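Local coordinates for protein lovastatin nonaketide synthase, polyketide synthase component (Aspergillus terreus, PDB 7CPX) that builds the dihydromonacolin L nonaketide of lovastatin biosynthesis from malonyl-CoA, S-adenosylmethionine and NADPH, as an iterative homodimeric polyketide synthase that partners with LovC, at residues Asp1189-Cys1194 and Ser2360-Glu2365; Thr1268-Phe1273 and Asn1818-Ser1823. The protein carries 2 engineered substitutions. All coordinates share one frame; numbering follows the deposited sequence.

Interaction 1: Asp1189-Cys1194 and Ser2360-Glu2365; sequences DRRLRC and SVEEHE
Arg1193 NH2 is drawn to two carboxylates, Glu2365 and Glu2362. Its salt bridge to Glu2365 OE2, modelled at 2.4 Å, is made tip to tip, with guanidinium and carboxylate planes only 5° apart. The second, from Arg1193 NH2 to Glu2362 OE2, is long at 3.9 Å and less certain, because that oxygen is modelled too close to the backbone around Asp1189 and Arg1191. The guanidinium would probably offset the charge of Glu2365, and less surely that of Glu2362. The contact joins two catalytic domains: the loop between helix 1170-1184 and strand 1196-1206, in the C-terminal hotdog half of the dehydratase, meets the start of helix 2363-2385 of the ketoreductase, where Glu2362 is the N-cap residue. Arg1191 has CG anti to its backbone N (chi1 -167°) and runs extended past Glu2362. Its guanidinium presents one face to His2364, whose CB sits 3.6 Å above the plane, over the centre; the imidazole is turned 43° from that plane. Arg1191 NH2 is salt-bridged to Asp1231. Within the loop, Asp1189 OD1 accepts from Arg1191 N at 3.1 Å, consistent with an Asx turn, though that nitrogen is crowded in the model and less surely placed; Asp1189 OD2 takes the N-H of Ser1186.

Interaction 2: Thr1268-Phe1273 and Asn1818-Ser1823; sequences TDHAMF and NRMNSS
Met1820 holds CG anti to its backbone N (chi1 177°); the chain stays extended to SD, which lies among Met1272 and Phe1273, and a bend at the last torsion places CE near His1270. On the next residue, Asn1821 CG stands anti to the carbonyl carbon, and its amide faces the backbone of His1270. There His1270 N donates to Asn1821 OD1 at 3.2 Å, fairly straight at 161° but tilted out of the carbonyl plane; a weak bond from Arg1824 reaches the same oxygen. The Asn1821 amide also stacks on the Asp1269 carboxylate, planes 20° apart, with ND2 3.4 Å from Asp1269 CB. The carboxylate itself is salt-bridged to Arg1825 and Arg1824. The loop leaves dehydratase strand 1249-1260 and enters strand 1275-1280, which pairs with 1804-1811, the strand leading into helix 1814-1822; this split sheet, interrupted by the methyltransferase, is consistent with the structural ketoreductase subdomain of related synthases. Met1820 SD makes an oblique Met-aromatic contact, 4.6 Å from the Phe1273 ring centroid and 3.6 Å from Phe1273 CE2. Met1820 SD also touches Met1272 CE at 3.5 Å, and that methyl lies 3.4 Å above the Phe1273 ring, toward the rim. Met1820 CE meets the edge of the His1270 ring and packs 3.8 Å from His1270 CB.

Overall arrangement
Both interactions are buried, and their centres lie about 10 Å apart at a junction of domains. Interaction 1 joins dehydratase directly to ketoreductase through charged side chains, whereas interaction 2 seats the loop 1268-1273 that follows strand 1249-1260 on helix 1814-1822 through sulfur, ring and amide packing and one side-chain-to-backbone bond. Helix 2363-2385 serves both: Glu2365, an acid of the salt-bridge network, also touches Met1272 and Met1820, and Phe1273 packs on Leu2369. His1270 links the two, its NE2 weakly hydrogen-bonded to Ser2360 O and its ring beside Arg1193 and Glu2365. Along the chain, interaction 2 is nested within the span closed by interaction 1.

Interaction 1: Asp1189-Cys1194 and Ser2360-Glu2365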
loop_
_atom_site.group_PDB
_atom_site.type_symbol
_atom_site.label_atom_id
_atom_site.label_comp_id
_atom_site.label_asym_id
_atom_site.label_seq_id
_atom_site.Cartn_x
_atom_site.Cartn_y
_atom_site.Cartn_z
ATOM N N ASP A 1189 -37.291 -20.765 17.975
ATOM C CA ASP A 1189 -37.147 -20.434 19.387
ATOM C C ASP A 1189 -36.936 -18.948 19.634
ATOM O O ASP A 1189 -37.394 -18.431 20.658
ATOM C CB ASP A 1189 -35.983 -21.219 20.002
ATOM C CG ASP A 1189 -34.633 -20.787 19.465
ATOM O OD1 ASP A 1189 -34.587 -19.911 18.577
ATOM O OD2 ASP A 1189 -33.610 -21.330 19.934
ATOM N N ARG A 1190 -36.253 -18.256 18.721
ATOM C CA ARG A 1190 -36.011 -16.817 18.813
ATOM C C ARG A 1190 -35.011 -16.470 19.911
ATOM O O ARG A 1190 -35.064 -15.380 20.484
ATOM C CB ARG A 1190 -37.313 -16.041 19.031
ATOM C CG ARG A 1190 -38.384 -16.330 18.002
ATOM C CD ARG A 1190 -38.007 -15.846 16.617
ATOM N NE ARG A 1190 -39.042 -16.178 15.646
ATOM C CZ ARG A 1190 -40.210 -15.556 15.558
ATOM N NH1 ARG A 1190 -40.524 -14.558 16.368
ATOM N NH2 ARG A 1190 -41.086 -15.949 14.638
ATOM N N ARG A 1191 -34.095 -17.388 20.220
ATOM C CA ARG A 1191 -32.971 -17.047 21.080
ATOM C C ARG A 1191 -32.031 -16.051 20.418
ATOM O O ARG A 1191 -31.206 -15.444 21.110
ATOM C CB ARG A 1191 -32.207 -18.315 21.463
ATOM C CG ARG A 1191 -31.220 -18.135 22.600
ATOM C CD ARG A 1191 -30.866 -19.468 23.233
ATOM N NE ARG A 1191 -29.527 -19.472 23.811
ATOM C CZ ARG A 1191 -29.196 -18.873 24.945
ATOM N NH1 ARG A 1191 -30.078 -18.174 25.642
ATOM N NH2 ARG A 1191 -27.948 -18.972 25.390
ATOM N N LEU A 1192 -32.144 -15.869 19.105
ATOM C CA LEU A 1192 -31.313 -14.931 18.357
ATOM C C LEU A 1192 -32.070 -13.614 18.184
ATOM O O LEU A 1192 -32.410 -13.187 17.081
ATOM C CB LEU A 1192 -30.925 -15.536 17.012
ATOM C CG LEU A 1192 -29.809 -14.854 16.227
ATOM C CD1 LEU A 1192 -28.471 -15.120 16.883
ATOM C CD2 LEU A 1192 -29.810 -15.340 14.789
ATOM N N ARG A 1193 -32.325 -12.964 19.319
ATOM C CA ARG A 1193 -33.190 -11.793 19.345
ATOM C C ARG A 1193 -32.578 -10.569 18.673
ATOM O O ARG A 1193 -33.299 -9.591 18.443
ATOM C CB ARG A 1193 -33.562 -11.455 20.790
ATOM C CG ARG A 1193 -34.891 -12.045 21.220
ATOM C CD ARG A 1193 -35.043 -12.059 22.726
ATOM N NE ARG A 1193 -34.569 -13.308 23.309
ATOM C CZ ARG A 1193 -35.253 -14.444 23.295
ATOM N NH1 ARG A 1193 -36.438 -14.530 22.711
ATOM N NH2 ARG A 1193 -34.735 -15.521 23.877
ATOM N N CYS A 1194 -31.287 -10.592 18.353
ATOM C CA CYS A 1194 -30.657 -9.497 17.630
ATOM C C CYS A 1194 -29.677 -10.072 16.620
ATOM O O CYS A 1194 -29.192 -11.197 16.761
ATOM C CB CYS A 1194 -29.947 -8.521 18.577
ATOM S SG CYS A 1194 -28.622 -9.254 19.550
ATOM N N SER A 2360 -41.916 -18.734 22.899
ATOM C CA SER A 2360 -40.883 -19.759 22.854
ATOM C C SER A 2360 -39.964 -19.635 24.061
ATOM O O SER A 2360 -39.512 -18.537 24.401
ATOM C CB SER A 2360 -40.074 -19.642 21.565
ATOM O OG SER A 2360 -39.458 -18.371 21.464
ATOM N N VAL A 2361 -39.693 -20.764 24.706
ATOM C CA VAL A 2361 -38.745 -20.845 25.809
ATOM C C VAL A 2361 -37.550 -21.643 25.311
ATOM O O VAL A 2361 -37.683 -22.820 24.955
ATOM C CB VAL A 2361 -39.369 -21.492 27.052
ATOM C CG1 VAL A 2361 -38.341 -21.605 28.158
ATOM C CG2 VAL A 2361 -40.566 -20.688 27.518
ATOM N N GLU A 2362 -36.382 -21.012 25.288
ATOM C CA GLU A 2362 -35.196 -21.682 24.786
ATOM C C GLU A 2362 -34.719 -22.734 25.783
ATOM O O GLU A 2362 -35.098 -22.740 26.956
ATOM C CB GLU A 2362 -34.069 -20.683 24.520
ATOM C CG GLU A 2362 -34.518 -19.310 24.047
ATOM C CD GLU A 2362 -35.482 -19.361 22.879
ATOM O OE1 GLU A 2362 -36.552 -19.992 23.010
ATOM O OE2 GLU A 2362 -35.169 -18.766 21.828
ATOM N N GLU A 2363 -33.872 -23.638 25.290
ATOM C CA GLU A 2363 -33.244 -24.620 26.164
ATOM C C GLU A 2363 -32.546 -23.932 27.329
ATOM O O GLU A 2363 -32.763 -24.276 28.497
ATOM C CB GLU A 2363 -32.254 -25.461 25.354
ATOM C CG GLU A 2363 -31.394 -26.416 26.167
ATOM C CD GLU A 2363 -30.399 -27.165 25.302
ATOM O OE1 GLU A 2363 -30.642 -27.282 24.083
ATOM O OE2 GLU A 2363 -29.372 -27.630 25.837
ATOM N N HIS A 2364 -31.718 -22.933 27.027
ATOM C CA HIS A 2364 -30.997 -22.222 28.073
ATOM C C HIS A 2364 -31.893 -21.236 28.808
ATOM O O HIS A 2364 -31.694 -20.997 30.002
ATOM C CB HIS A 2364 -29.788 -21.515 27.467
ATOM C CG HIS A 2364 -28.982 -22.398 26.569
ATOM N ND1 HIS A 2364 -28.125 -23.365 27.050
ATOM C CD2 HIS A 2364 -28.927 -22.483 25.219
ATOM C CE1 HIS A 2364 -27.567 -23.998 26.034
ATOM N NE2 HIS A 2364 -28.036 -23.482 24.912
ATOM N N GLU A 2365 -32.891 -20.669 28.131
ATOM C CA GLU A 2365 -33.888 -19.885 28.851
ATOM C C GLU A 2365 -34.724 -20.773 29.761
ATOM O O GLU A 2365 -35.129 -20.345 30.846
ATOM C CB GLU A 2365 -34.780 -19.127 27.872
ATOM C CG GLU A 2365 -34.141 -17.868 27.317
ATOM C CD GLU A 2365 -35.128 -17.001 26.567
ATOM O OE1 GLU A 2365 -36.231 -17.497 26.258
ATOM O OE2 GLU A 2365 -34.803 -15.828 26.286
#

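Interaction 2: Thr1268-Phe1273 and Asn1818-Ser1823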
loop_
_atom_site.group_PDB
_atom_site.type_symbol
_atom_site.label_atom_id
_atom_site.label_comp_id
_atom_site.label_asym_id
_atom_site.label_seq_id
_atom_site.Cartn_x
_atom_site.Cartn_y
_atom_site.Cartn_z
ATOM N N THR A 1268 -35.458 -5.619 22.704
ATOM C CA THR A 1268 -35.043 -6.992 22.451
ATOM C C THR A 1268 -35.180 -7.879 23.679
ATOM O O THR A 1268 -34.903 -9.079 23.589
ATOM C CB THR A 1268 -33.590 -7.028 21.963
ATOM O OG1 THR A 1268 -32.717 -6.599 23.016
ATOM C CG2 THR A 1268 -33.408 -6.120 20.757
ATOM N N ASP A 1269 -35.591 -7.325 24.816
ATOM C CA ASP A 1269 -35.725 -8.121 26.027
ATOM C C ASP A 1269 -36.764 -9.227 25.891
ATOM O O ASP A 1269 -37.816 -9.047 25.273
ATOM C CB ASP A 1269 -35.992 -7.244 27.253
ATOM C CG ASP A 1269 -34.787 -6.416 27.646
ATOM O OD1 ASP A 1269 -33.746 -6.515 26.963
ATOM O OD2 ASP A 1269 -34.877 -5.666 28.641
ATOM N N HIS A 1270 -36.453 -10.380 26.475
ATOM C CA HIS A 1270 -37.368 -11.514 26.504
ATOM C C HIS A 1270 -38.250 -11.450 27.745
ATOM O O HIS A 1270 -37.780 -11.674 28.865
ATOM C CB HIS A 1270 -36.631 -12.845 26.367
ATOM C CG HIS A 1270 -37.521 -13.991 26.008
ATOM N ND1 HIS A 1270 -38.274 -14.016 24.854
ATOM C CD2 HIS A 1270 -37.781 -15.153 26.651
ATOM C CE1 HIS A 1270 -38.956 -15.145 24.799
ATOM N NE2 HIS A 1270 -38.674 -15.853 25.877
ATOM N N ALA A 1271 -39.532 -11.143 27.545
ATOM C CA ALA A 1271 -40.466 -10.915 28.639
ATOM C C ALA A 1271 -41.217 -12.176 29.045
ATOM O O ALA A 1271 -42.354 -12.088 29.525
ATOM C CB ALA A 1271 -41.454 -9.812 28.256
ATOM N N MET A 1272 -40.612 -13.352 28.870
ATOM C CA MET A 1272 -41.330 -14.590 29.153
ATOM C C MET A 1272 -41.723 -14.675 30.623
ATOM O O MET A 1272 -42.854 -15.049 30.952
ATOM C CB MET A 1272 -40.480 -15.794 28.748
ATOM C CG MET A 1272 -39.230 -16.004 29.591
ATOM S SD MET A 1272 -38.299 -17.459 29.079
ATOM C CE MET A 1272 -37.412 -17.832 30.588
ATOM N N PHE A 1273 -40.808 -14.315 31.520
ATOM C CA PHE A 1273 -41.078 -14.440 32.947
ATOM C C PHE A 1273 -42.270 -13.582 33.345
ATOM O O PHE A 1273 -42.446 -12.463 32.856
ATOM C CB PHE A 1273 -39.852 -14.031 33.763
ATOM C CG PHE A 1273 -38.756 -15.058 33.784
ATOM C CD1 PHE A 1273 -39.022 -16.378 34.095
ATOM C CD2 PHE A 1273 -37.453 -14.696 33.500
ATOM C CE1 PHE A 1273 -38.012 -17.314 34.121
ATOM C CE2 PHE A 1273 -36.440 -15.628 33.521
ATOM C CZ PHE A 1273 -36.719 -16.940 33.832
ATOM N N ASN A 1818 -35.050 -9.092 34.284
ATOM C CA ASN A 1818 -33.784 -8.376 34.241
ATOM C C ASN A 1818 -32.617 -9.318 34.483
ATOM O O ASN A 1818 -31.567 -9.191 33.848
ATOM C CB ASN A 1818 -33.790 -7.252 35.276
ATOM C CG ASN A 1818 -34.641 -6.074 34.851
ATOM O OD1 ASN A 1818 -34.845 -5.837 33.662
ATOM N ND2 ASN A 1818 -35.144 -5.326 35.826
ATOM N N ARG A 1819 -32.777 -10.268 35.404
ATOM C CA ARG A 1819 -31.707 -11.230 35.647
ATOM C C ARG A 1819 -31.401 -12.029 34.387
ATOM O O ARG A 1819 -30.236 -12.207 34.016
ATOM C CB ARG A 1819 -32.082 -12.159 36.801
ATOM C CG ARG A 1819 -31.882 -11.537 38.172
ATOM C CD ARG A 1819 -31.936 -12.574 39.282
ATOM N NE ARG A 1819 -33.298 -12.850 39.722
ATOM C CZ ARG A 1819 -33.964 -12.114 40.601
ATOM N NH1 ARG A 1819 -33.434 -11.026 41.134
ATOM N NH2 ARG A 1819 -35.193 -12.478 40.954
ATOM N N MET A 1820 -32.442 -12.509 33.707
ATOM C CA MET A 1820 -32.234 -13.290 32.492
ATOM C C MET A 1820 -31.603 -12.443 31.395
ATOM O O MET A 1820 -30.683 -12.894 30.702
ATOM C CB MET A 1820 -33.561 -13.878 32.016
ATOM C CG MET A 1820 -33.466 -14.653 30.709
ATOM S SD MET A 1820 -35.054 -15.303 30.161
ATOM C CE MET A 1820 -35.994 -13.791 29.970
ATOM N N ASN A 1821 -32.087 -11.213 31.217
ATOM C CA ASN A 1821 -31.613 -10.377 30.122
ATOM C C ASN A 1821 -30.248 -9.762 30.394
ATOM O O ASN A 1821 -29.581 -9.331 29.449
ATOM C CB ASN A 1821 -32.633 -9.277 29.835
ATOM C CG ASN A 1821 -33.951 -9.827 29.335
ATOM O OD1 ASN A 1821 -33.981 -10.740 28.510
ATOM N ND2 ASN A 1821 -35.050 -9.284 29.840
ATOM N N SER A 1822 -29.817 -9.710 31.656
ATOM C CA SER A 1822 -28.475 -9.233 31.957
ATOM C C SER A 1822 -27.419 -10.127 31.337
ATOM O O SER A 1822 -26.313 -9.660 31.042
ATOM C CB SER A 1822 -28.272 -9.158 33.468
ATOM O OG SER A 1822 -28.427 -10.434 34.063
ATOM N N SER A 1823 -27.743 -11.402 31.133
ATOM C CA SER A 1823 -26.861 -12.294 30.399
ATOM C C SER A 1823 -26.609 -11.797 28.983
ATOM O O SER A 1823 -25.591 -12.156 28.383
ATOM C CB SER A 1823 -27.475 -13.696 30.377
ATOM O OG SER A 1823 -26.836 -14.541 29.443
#